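Local coordinates for lactate racemase (Thermoanaerobacterium thermosaccharolyticum, PDB 2YJG), which interconverts the D- and L-isomers of lactate with the help of a nickel pincer cofactor derived from nicotinic acid mononucleotide, at residues S202-K206 with A360-A364. Sequence-based numbering, arbitrary orientation.
Sequences SEFIK and AQILA
Gln361 and Ser202 illustrate how a side-chain amide can pair with a helix carbonyl that the helix itself already uses. Gln361 NE2 donates to Ser202 O over 3.1 Å, and at an N-H...O angle of 177° the bond is practically straight. The donor lies in the plane of the Ser202 carbonyl, on one of its lone pairs, and the acceptor in turn sits almost exactly in the amide plane of Gln361. Because Lys206 N also donates to Ser202 O in the i to i+4 bond of its own helix, the oxygen is gripped twice. The reach comes from an extended chain: CG stands anti to the backbone N (chi1 -174°) and the chain stays extended beyond CG. The axes come within 10.5 Å of each other, and the side chain spans the space between the backbones.

These helices run in broadly the same direction, 38° apart, and bring the N-terminal lactate racemase family region against the C-terminal one, 154 residues on. The side chain of Ile205 lies about 5 Å from that of His200, which by similarity binds the cofactor nickel, and that of Ile362 about 7 Å from that of His174, probably a proton donor/acceptor. Ser202 OG makes a hydrogen bond with Arg348 O.

Van der Waals packing on the polar plane is separate from that bond. Ile205 lies over one face of the Gln361 amide, its CG2 above CD at 3.5 Å and its CB 3.4 Å from Gln361 OE1, while the hydrogen bond runs in the plane. Lys206 adds a lighter touch at the margin, its CB 3.8 Å from Gln361 NE2.

The apolar pair is Ile205 CG2 with Ile362 CG1, at 3.7 Å, one methyl thus touching both the glutamine and the isoleucine of the opposing helix. Phe176 packs on Ile205 and Ile362 alike.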
loop_
_atom_site.group_PDB
_atom_site.type_symbol
_atom_site.label_atom_id
_atom_site.label_comp_id
_atom_site.label_asym_id
_atom_site.label_seq_id
_atom_site.Cartn_x
_atom_site.Cartn_y
_atom_site.Cartn_z
ATOM N N SER A 202 -28.091 -19.924 17.082
ATOM C CA SER A 202 -29.031 -19.643 18.178
ATOM C C SER A 202 -28.829 -20.536 19.431
ATOM O O SER A 202 -29.004 -20.064 20.556
ATOM C CB SER A 202 -30.468 -19.737 17.748
ATOM O OG SER A 202 -30.771 -21.079 17.438
ATOM N N GLU A 203 -28.435 -21.790 19.216
ATOM C CA GLU A 203 -28.187 -22.712 20.319
ATOM C C GLU A 203 -27.025 -22.251 21.182
ATOM O O GLU A 203 -27.061 -22.332 22.427
ATOM C CB GLU A 203 -27.844 -24.103 19.784
ATOM C CG GLU A 203 -27.836 -25.123 20.867
ATOM C CD GLU A 203 -27.880 -26.549 20.307
ATOM O OE1 GLU A 203 -28.020 -26.720 19.068
ATOM O OE2 GLU A 203 -27.717 -27.475 21.119
ATOM N N PHE A 204 -25.983 -21.775 20.516
ATOM C CA PHE A 204 -24.790 -21.246 21.208
ATOM C C PHE A 204 -25.150 -19.960 21.935
ATOM O O PHE A 204 -24.865 -19.765 23.125
ATOM C CB PHE A 204 -23.706 -20.969 20.196
ATOM C CG PHE A 204 -22.856 -22.189 19.839
ATOM C CD1 PHE A 204 -23.195 -23.469 20.225
ATOM C CD2 PHE A 204 -21.715 -22.012 19.072
ATOM C CE1 PHE A 204 -22.392 -24.540 19.927
ATOM C CE2 PHE A 204 -20.883 -23.062 18.810
ATOM C CZ PHE A 204 -21.222 -24.345 19.233
ATOM N N ILE A 205 -25.830 -19.065 21.224
ATOM C CA ILE A 205 -26.126 -17.745 21.834
ATOM C C ILE A 205 -27.054 -17.869 23.075
ATOM O O ILE A 205 -27.000 -17.072 24.005
ATOM C CB ILE A 205 -26.665 -16.803 20.781
ATOM C CG1 ILE A 205 -25.597 -16.503 19.728
ATOM C CG2 ILE A 205 -27.197 -15.491 21.404
ATOM C CD1 ILE A 205 -24.401 -15.631 20.180
ATOM N N LYS A 206 -27.926 -18.850 23.060
ATOM C CA LYS A 206 -28.841 -19.102 24.171
ATOM C C LYS A 206 -28.184 -19.705 25.381
ATOM O O LYS A 206 -28.745 -19.673 26.504
ATOM C CB LYS A 206 -30.022 -19.994 23.727
ATOM C CG LYS A 206 -30.976 -20.431 24.839
ATOM C CD LYS A 206 -32.165 -19.500 25.098
ATOM C CE LYS A 206 -33.374 -20.240 25.738
ATOM N NZ LYS A 206 -34.628 -19.407 25.962
ATOM N N ALA A 360 -29.799 -9.630 17.213
ATOM C CA ALA A 360 -31.225 -9.558 17.497
ATOM C C ALA A 360 -31.659 -10.490 18.646
ATOM O O ALA A 360 -32.536 -10.144 19.460
ATOM C CB ALA A 360 -32.144 -9.834 16.210
ATOM N N GLN A 361 -31.071 -11.686 18.686
ATOM C CA GLN A 361 -31.421 -12.658 19.686
ATOM C C GLN A 361 -31.077 -12.086 21.070
ATOM O O GLN A 361 -31.874 -12.135 22.034
ATOM C CB GLN A 361 -30.619 -13.932 19.419
ATOM C CG GLN A 361 -31.021 -15.076 20.343
ATOM C CD GLN A 361 -30.268 -16.368 20.079
ATOM O OE1 GLN A 361 -29.606 -16.523 19.042
ATOM N NE2 GLN A 361 -30.378 -17.311 21.020
ATOM N N ILE A 362 -29.855 -11.594 21.195
ATOM C CA ILE A 362 -29.463 -10.955 22.463
ATOM C C ILE A 362 -30.298 -9.796 22.858
ATOM O O ILE A 362 -30.689 -9.721 24.047
ATOM C CB ILE A 362 -27.967 -10.591 22.452
ATOM C CG1 ILE A 362 -27.227 -11.891 22.298
ATOM C CG2 ILE A 362 -27.515 -9.694 23.814
ATOM C CD1 ILE A 362 -25.732 -11.784 21.907
ATOM N N LEU A 363 -30.624 -8.878 21.929
ATOM C CA LEU A 363 -31.516 -7.763 22.287
ATOM C C LEU A 363 -32.894 -8.264 22.696
ATOM O O LEU A 363 -33.453 -7.801 23.703
ATOM C CB LEU A 363 -31.609 -6.764 21.136
ATOM C CG LEU A 363 -32.523 -5.557 21.274
ATOM C CD1 LEU A 363 -32.001 -4.705 22.497
ATOM C CD2 LEU A 363 -32.574 -4.719 19.967
ATOM N N ALA A 364 -33.448 -9.271 21.974
ATOM C CA ALA A 364 -34.697 -9.868 22.400
ATOM C C ALA A 364 -34.618 -10.461 23.828
ATOM O O ALA A 364 -35.515 -10.283 24.603
ATOM C CB ALA A 364 -35.279 -10.930 21.332
#